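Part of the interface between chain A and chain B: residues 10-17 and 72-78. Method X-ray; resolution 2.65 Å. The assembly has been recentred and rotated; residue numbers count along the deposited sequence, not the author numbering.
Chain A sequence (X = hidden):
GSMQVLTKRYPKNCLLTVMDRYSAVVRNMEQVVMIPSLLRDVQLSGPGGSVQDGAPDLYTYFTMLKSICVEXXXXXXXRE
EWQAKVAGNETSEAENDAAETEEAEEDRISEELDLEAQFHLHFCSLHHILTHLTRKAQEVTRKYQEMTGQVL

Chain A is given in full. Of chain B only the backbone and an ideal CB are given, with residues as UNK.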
# COMPACT_ATOMS: atom_id res chain seq x y z
N TYR A 10 -11.17 4.16 -12.54
CA TYR A 10 -10.21 3.24 -11.85
C TYR A 10 -10.18 1.80 -12.43
O TYR A 10 -11.20 1.09 -12.36
CB TYR A 10 -10.48 3.19 -10.35
CG TYR A 10 -9.85 4.33 -9.56
CD1 TYR A 10 -10.49 4.85 -8.44
CD2 TYR A 10 -8.62 4.88 -9.94
CE1 TYR A 10 -9.92 5.89 -7.70
CE2 TYR A 10 -8.04 5.92 -9.22
CZ TYR A 10 -8.69 6.42 -8.10
OH TYR A 10 -8.12 7.44 -7.38
N PRO A 11 -9.01 1.37 -12.97
CA PRO A 11 -8.85 0.04 -13.63
C PRO A 11 -9.15 -1.16 -12.72
O PRO A 11 -9.02 -1.06 -11.50
CB PRO A 11 -7.38 0.04 -14.08
CG PRO A 11 -6.71 1.13 -13.30
CD PRO A 11 -7.76 2.16 -13.03
N LYS A 12 -9.53 -2.29 -13.33
CA LYS A 12 -9.91 -3.50 -12.56
C LYS A 12 -8.76 -4.19 -11.81
O LYS A 12 -8.98 -4.89 -10.81
CB LYS A 12 -10.69 -4.52 -13.44
CG LYS A 12 -10.16 -4.79 -14.88
CD LYS A 12 -8.85 -5.62 -14.97
CE LYS A 12 -8.87 -6.94 -14.16
NZ LYS A 12 -9.87 -7.94 -14.63
N ASN A 13 -7.53 -3.99 -12.28
CA ASN A 13 -6.37 -4.66 -11.71
C ASN A 13 -5.59 -3.81 -10.69
O ASN A 13 -4.59 -4.28 -10.16
CB ASN A 13 -5.43 -5.16 -12.84
CG ASN A 13 -4.39 -6.18 -12.37
OD1 ASN A 13 -3.19 -6.06 -12.66
ND2 ASN A 13 -4.85 -7.20 -11.63
N CYS A 14 -6.05 -2.59 -10.42
CA CYS A 14 -5.31 -1.70 -9.51
C CYS A 14 -5.56 -2.00 -8.03
O CYS A 14 -6.60 -2.56 -7.67
CB CYS A 14 -5.57 -0.22 -9.81
SG CYS A 14 -7.06 0.56 -9.11
N LEU A 15 -4.58 -1.63 -7.19
CA LEU A 15 -4.62 -1.86 -5.74
C LEU A 15 -5.93 -1.40 -5.10
O LEU A 15 -6.51 -2.11 -4.26
CB LEU A 15 -3.43 -1.20 -5.03
CG LEU A 15 -3.46 -1.27 -3.50
CD1 LEU A 15 -2.78 -2.54 -3.03
CD2 LEU A 15 -2.86 -0.05 -2.81
N LEU A 16 -6.40 -0.22 -5.48
CA LEU A 16 -7.59 0.32 -4.86
C LEU A 16 -8.87 -0.47 -5.19
O LEU A 16 -9.75 -0.64 -4.33
CB LEU A 16 -7.75 1.77 -5.25
CG LEU A 16 -8.16 2.61 -4.05
CD1 LEU A 16 -7.57 4.02 -4.25
CD2 LEU A 16 -9.71 2.61 -3.81
N THR A 17 -8.97 -0.95 -6.42
CA THR A 17 -10.07 -1.82 -6.82
C THR A 17 -9.95 -3.12 -6.05
O THR A 17 -10.93 -3.61 -5.51
CB THR A 17 -10.10 -2.03 -8.34
OG1 THR A 17 -10.65 -0.86 -8.95
CG2 THR A 17 -10.97 -3.21 -8.72
N UNK B 72 0.33 6.48 -8.08
CA UNK B 72 -0.69 6.80 -7.12
C UNK B 72 -2.00 7.13 -7.82
O UNK B 72 -3.05 6.78 -7.32
CB UNK B 72 -0.24 7.96 -6.23
N UNK B 73 -1.94 7.78 -8.98
CA UNK B 73 -3.14 8.22 -9.70
C UNK B 73 -3.84 7.11 -10.47
O UNK B 73 -5.02 7.23 -10.81
CB UNK B 73 -2.77 9.34 -10.67
N UNK B 74 -3.11 6.03 -10.77
CA UNK B 74 -3.67 4.89 -11.48
C UNK B 74 -4.19 3.83 -10.51
O UNK B 74 -4.43 2.69 -10.91
CB UNK B 74 -2.62 4.28 -12.41
N UNK B 75 -4.38 4.24 -9.25
CA UNK B 75 -4.78 3.36 -8.16
C UNK B 75 -3.76 2.29 -7.80
O UNK B 75 -4.06 1.37 -7.03
CB UNK B 75 -6.10 2.68 -8.52
N UNK B 76 -2.55 2.41 -8.36
CA UNK B 76 -1.44 1.44 -8.20
C UNK B 76 -1.68 0.10 -8.95
O UNK B 76 -2.14 -0.89 -8.37
CB UNK B 76 -1.23 1.15 -6.71
N UNK B 77 -1.36 0.09 -10.25
CA UNK B 77 -1.43 -1.13 -11.07
C UNK B 77 -0.04 -1.72 -11.34
O UNK B 77 0.82 -1.05 -11.92
CB UNK B 77 -2.13 -0.83 -12.40
N UNK B 78 0.20 -2.97 -10.88
CA UNK B 78 1.47 -3.68 -11.10
C UNK B 78 1.89 -3.80 -12.58
O UNK B 78 1.06 -4.13 -13.43
CB UNK B 78 1.37 -5.08 -10.50

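Position 72 lies in the last part of a helix, its CA-to-CB bond pointing away from chain A and nothing of that stretch within 5.5 Å of its ideal CB. Chain A sets no demand here, and polar and apolar residues alike would be compatible with it; the residue is V72(B), which makes no contact with this stretch.

Position 73 also points away, so again many residues would fit. What matters is its backbone: the carbonyl O meets the edge of the Y10(A) ring, 3.7 Å from CE2. The residue is D73(B), whose carboxylate is hydrogen-bonded elsewhere in the structure.

Position 74 turns away too, its ideal CB 5.2 Å from CG of P11(A), which leaves room for nearly any side chain, polar ones included. Its carbonyl O packs 3.3 Å from CB of C14(A) and 3.7 Å from CG of P11(A). H74(B) stands here and contributes to the contact through that backbone.

Position 75 is the most restrictive. Phi is 65° and psi 11°, a left-handed conformation that by itself favours glycine, and the bond to the ideal CB runs toward chain A. That CB would lie 2.4 Å from SG of C14(A), a clash, and also 3.6 Å from CD2 of Y10(A). No side chain is tolerated, and the residue is G75(B). Its bare backbone lets the chains approach closely: L16(A) N donates to G75(B) O at 3.2 Å.

Position 76 again has positive phi, 71°, a cost any non-glycine residue pays, but with psi 84°, and its CB points sideways, 3.6 Å from CB of L15(A). The neighbouring leucine surface invites an aliphatic group unbranched at CB, such as leucine or methionine. It is L76(B), whose CD1 reaches 3.4 Å from CD2 of L15(A). Its carbonyl O accepts from L15(A) N at 2.8 Å, so the free amides at the start of the chain A helix are met by successive carbonyls of this loop.

Position 77 is extended, phi -104° and psi 120°, and sits opposite C14(A), the CA atoms 4.2 Å apart. The CB points sideways, 4.3 Å from CB of C14(A) and 5.1 Å from CG of P11(A), beside the type I turn from P11(A) to C14(A). A flexible apolar chain, leucine or methionine, could bend back over that turn. L77(B) does so: its CD1 lies 3.5 Å from CB of N13(A) and 3.8 Å from CB of P11(A).

Position 78 points sideways, its ideal CB 5.1 Å from OD1 of N13(A), where a polar or small residue could sit, and phi of -56° also admits proline. P78(B) takes the place, its CD 3.9 Å from N13(A) O.

Chain B 72-78: VDHGLLP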
# COMPACT_ATOMS: atom_id res chain seq x y z
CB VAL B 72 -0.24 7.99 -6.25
CG1 VAL B 72 -1.39 8.53 -5.42
CG2 VAL B 72 0.94 7.60 -5.36
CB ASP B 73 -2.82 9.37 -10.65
CG ASP B 73 -2.62 10.69 -9.93
OD1 ASP B 73 -3.04 10.81 -8.76
OD2 ASP B 73 -2.03 11.62 -10.53
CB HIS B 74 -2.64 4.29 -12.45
CG HIS B 74 -2.51 5.05 -13.73
ND1 HIS B 74 -1.76 6.20 -13.84
CD2 HIS B 74 -3.05 4.83 -14.95
CE1 HIS B 74 -1.84 6.66 -15.08
NE2 HIS B 74 -2.62 5.84 -15.77
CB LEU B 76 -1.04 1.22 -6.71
CG LEU B 76 -0.82 2.38 -5.70
CD1 LEU B 76 -0.47 1.90 -4.33
CD2 LEU B 76 0.23 3.34 -6.17
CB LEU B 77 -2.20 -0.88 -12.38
CG LEU B 77 -2.74 -2.12 -13.11
CD1 LEU B 77 -4.22 -1.95 -13.47
CD2 LEU B 77 -1.90 -2.48 -14.35
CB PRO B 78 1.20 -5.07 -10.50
CG PRO B 78 0.20 -4.81 -9.44
CD PRO B 78 -0.69 -3.72 -9.96
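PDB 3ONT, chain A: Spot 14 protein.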